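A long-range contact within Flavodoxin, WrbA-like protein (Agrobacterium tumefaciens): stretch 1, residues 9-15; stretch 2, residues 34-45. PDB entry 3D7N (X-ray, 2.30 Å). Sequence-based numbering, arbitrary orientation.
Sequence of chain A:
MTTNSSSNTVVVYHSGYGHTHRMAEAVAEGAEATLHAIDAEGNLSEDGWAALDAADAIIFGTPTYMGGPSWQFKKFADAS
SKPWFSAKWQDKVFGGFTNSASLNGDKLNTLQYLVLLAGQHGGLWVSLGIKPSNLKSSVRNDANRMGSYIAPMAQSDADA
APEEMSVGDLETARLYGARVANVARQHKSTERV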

# COMPACT_ATOMS: atom_id res chain seq x y z
N THR A 9 -24.38 -12.50 8.40
CA THR A 9 -22.98 -12.16 8.33
C THR A 9 -22.17 -13.41 8.58
O THR A 9 -22.51 -14.20 9.42
CB THR A 9 -22.63 -11.08 9.36
OG1 THR A 9 -23.49 -9.97 9.13
CG2 THR A 9 -21.12 -10.60 9.24
N VAL A 10 -21.11 -13.61 7.81
CA VAL A 10 -20.19 -14.71 8.04
C VAL A 10 -18.82 -14.17 8.38
O VAL A 10 -18.32 -13.27 7.70
CB VAL A 10 -20.09 -15.60 6.78
CG1 VAL A 10 -18.83 -16.47 6.82
CG2 VAL A 10 -21.38 -16.44 6.63
N VAL A 11 -18.22 -14.67 9.45
CA VAL A 11 -16.82 -14.38 9.74
C VAL A 11 -16.01 -15.60 9.26
O VAL A 11 -16.22 -16.76 9.75
CB VAL A 11 -16.59 -14.10 11.23
CG1 VAL A 11 -15.11 -14.06 11.53
CG2 VAL A 11 -17.30 -12.81 11.64
N VAL A 12 -15.13 -15.36 8.26
CA VAL A 12 -14.25 -16.40 7.69
C VAL A 12 -12.82 -15.98 8.03
O VAL A 12 -12.41 -14.84 7.73
CB VAL A 12 -14.46 -16.57 6.14
CG1 VAL A 12 -14.12 -15.27 5.36
CG2 VAL A 12 -13.67 -17.77 5.61
N TYR A 13 -12.09 -16.84 8.72
CA TYR A 13 -10.83 -16.41 9.32
C TYR A 13 -9.80 -17.52 9.39
O TYR A 13 -10.14 -18.72 9.48
CB TYR A 13 -11.08 -15.90 10.77
CG TYR A 13 -11.45 -17.03 11.73
CD1 TYR A 13 -10.49 -17.61 12.56
CD2 TYR A 13 -12.73 -17.56 11.74
CE1 TYR A 13 -10.81 -18.71 13.39
CE2 TYR A 13 -13.07 -18.65 12.60
CZ TYR A 13 -12.10 -19.21 13.41
OH TYR A 13 -12.40 -20.28 14.24
N HIS A 14 -8.55 -17.12 9.44
CA HIS A 14 -7.47 -18.03 9.79
C HIS A 14 -6.85 -17.59 11.13
O HIS A 14 -6.67 -16.39 11.34
CB HIS A 14 -6.40 -18.10 8.66
CG HIS A 14 -5.20 -18.89 9.04
ND1 HIS A 14 -3.99 -18.29 9.35
CD2 HIS A 14 -5.03 -20.21 9.28
CE1 HIS A 14 -3.12 -19.22 9.71
NE2 HIS A 14 -3.73 -20.40 9.68
N SER A 15 -6.59 -18.54 12.03
CA SER A 15 -5.71 -18.29 13.17
C SER A 15 -4.52 -19.21 13.23
O SER A 15 -4.65 -20.44 13.36
CB SER A 15 -6.44 -18.36 14.50
OG SER A 15 -7.44 -19.32 14.40
N THR A 34 -22.07 -16.26 11.90
CA THR A 34 -21.52 -17.61 12.00
C THR A 34 -20.01 -17.52 11.69
O THR A 34 -19.54 -16.58 11.03
CB THR A 34 -22.29 -18.62 11.12
OG1 THR A 34 -22.27 -18.19 9.76
CG2 THR A 34 -23.72 -18.73 11.57
N LEU A 35 -19.28 -18.47 12.24
CA LEU A 35 -17.84 -18.51 12.18
C LEU A 35 -17.43 -19.65 11.27
O LEU A 35 -17.99 -20.77 11.36
CB LEU A 35 -17.25 -18.75 13.55
CG LEU A 35 -17.05 -17.56 14.49
CD1 LEU A 35 -16.83 -18.09 15.90
CD2 LEU A 35 -15.91 -16.76 14.01
N HIS A 36 -16.45 -19.39 10.40
CA HIS A 36 -15.90 -20.41 9.54
C HIS A 36 -14.39 -20.28 9.48
O HIS A 36 -13.88 -19.22 9.18
CB HIS A 36 -16.54 -20.33 8.16
CG HIS A 36 -17.92 -20.92 8.11
ND1 HIS A 36 -18.14 -22.27 8.02
CD2 HIS A 36 -19.13 -20.33 8.18
CE1 HIS A 36 -19.45 -22.50 8.02
NE2 HIS A 36 -20.07 -21.34 8.12
N ALA A 37 -13.70 -21.38 9.75
CA ALA A 37 -12.26 -21.35 9.98
C ALA A 37 -11.56 -21.90 8.77
O ALA A 37 -11.88 -23.01 8.37
CB ALA A 37 -11.90 -22.18 11.21
N ILE A 38 -10.64 -21.14 8.18
CA ILE A 38 -9.68 -21.67 7.20
C ILE A 38 -8.70 -22.50 8.01
O ILE A 38 -8.16 -22.01 9.00
CB ILE A 38 -8.90 -20.54 6.51
CG1 ILE A 38 -9.86 -19.61 5.75
CG2 ILE A 38 -7.77 -21.08 5.62
CD1 ILE A 38 -9.39 -18.12 5.65
N ASP A 39 -8.49 -23.76 7.64
CA ASP A 39 -7.63 -24.63 8.44
C ASP A 39 -6.14 -24.34 8.25
O ASP A 39 -5.76 -23.45 7.48
CB ASP A 39 -8.00 -26.11 8.24
CG ASP A 39 -7.70 -26.62 6.84
OD1 ASP A 39 -6.83 -26.03 6.16
OD2 ASP A 39 -8.32 -27.65 6.45
N ALA A 40 -5.30 -25.07 8.97
CA ALA A 40 -3.86 -24.83 8.99
C ALA A 40 -3.20 -24.99 7.64
O ALA A 40 -2.06 -24.55 7.45
CB ALA A 40 -3.17 -25.76 9.99
N GLU A 41 -3.92 -25.63 6.71
CA GLU A 41 -3.46 -25.83 5.33
C GLU A 41 -4.07 -24.87 4.29
O GLU A 41 -3.85 -25.05 3.10
CB GLU A 41 -3.72 -27.30 4.96
CG GLU A 41 -2.64 -28.24 5.43
CD GLU A 41 -3.16 -29.60 5.84
OE1 GLU A 41 -3.64 -29.73 7.00
OE2 GLU A 41 -3.08 -30.57 5.04
N GLY A 42 -4.84 -23.87 4.74
CA GLY A 42 -5.46 -22.89 3.84
C GLY A 42 -6.71 -23.40 3.13
O GLY A 42 -7.02 -23.01 2.00
N ASN A 43 -7.42 -24.29 3.79
CA ASN A 43 -8.59 -24.93 3.22
C ASN A 43 -9.83 -24.54 4.02
O ASN A 43 -9.77 -24.38 5.24
CB ASN A 43 -8.42 -26.44 3.22
CG ASN A 43 -7.40 -26.93 2.21
OD1 ASN A 43 -6.70 -27.91 2.47
ND2 ASN A 43 -7.38 -26.32 1.03
N LEU A 44 -10.92 -24.33 3.30
CA LEU A 44 -12.20 -24.03 3.90
C LEU A 44 -13.16 -25.16 3.47
O LEU A 44 -13.11 -25.65 2.35
CB LEU A 44 -12.69 -22.65 3.43
CG LEU A 44 -13.95 -22.11 4.09
CD1 LEU A 44 -13.72 -21.91 5.59
CD2 LEU A 44 -14.37 -20.80 3.42
N SER A 45 -14.02 -25.59 4.37
CA SER A 45 -14.96 -26.64 4.02
C SER A 45 -15.99 -26.12 3.01
O SER A 45 -16.15 -24.92 2.78
CB SER A 45 -15.67 -27.13 5.28
OG SER A 45 -16.43 -26.08 5.86

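Two parallel strands, paired from Val 10 with Thr 34 to Tyr 13 with Ala 37, lie side by side with their axes 4.8 Å apart at closest approach, and the contact buries 608 Å² in all. Five backbone hydrogen bonds form the ladder. It opens at Thr 9, whose O accepts from Thr 34 N at 3.3 Å, the longest of the five. Val 10 pairs with Thr 34 without a hydrogen bond to stretch 2; its side chain extends CG2 to Thr 34 OG1 (3.7 Å) and CG1 to His 36 CD2 (4.1 Å). Val 10, Val 11 and Val 12 are all buried, and beta-branched valine suits an extended strand; the exposed Thr 34 is also beta-branched but carries a hydroxyl. Val 11 bonds through both backbone polar atoms, its N to Thr 34 O at 2.8 Å and its O to His 36 N at 2.7 Å, while its side chain, on the other face from that of Val 10, sets CG1 3.8 Å from Leu 35 CD2. Val 12 returns to the face of Val 10, Thr 34 and His 36. Its CA approaches His 36 O at 3.2 Å in a CA-H...O contact, and its CG2 packs on Leu 44 CD2 (3.8 Å) and on CG1 of the buried Ile 38 (4.2 Å), apolar against apolar. Tyr 13, with the largest area covered in the contact, again bonds twice: N to His 36 O at 3.0 Å, O to Ile 38 N at 2.8 Å. Its p rotamer lays the ring along stretch 2, with Ala 37 CA over one face, 4.2 Å from the ring centroid, and CE2 3.7 Å from Leu 35 CD2. Ala 37 has only its CB beside the ring, 3.7 Å from Tyr 13 CZ; the hydroxyl is hydrogen-bonded elsewhere in the structure. His 14 packs CB to CB with Ile 38 at 4.1 Å, and Ile 38 O lies at its ring edge, 3.6 Å from His 14 CD2. Ser 15 makes no contact.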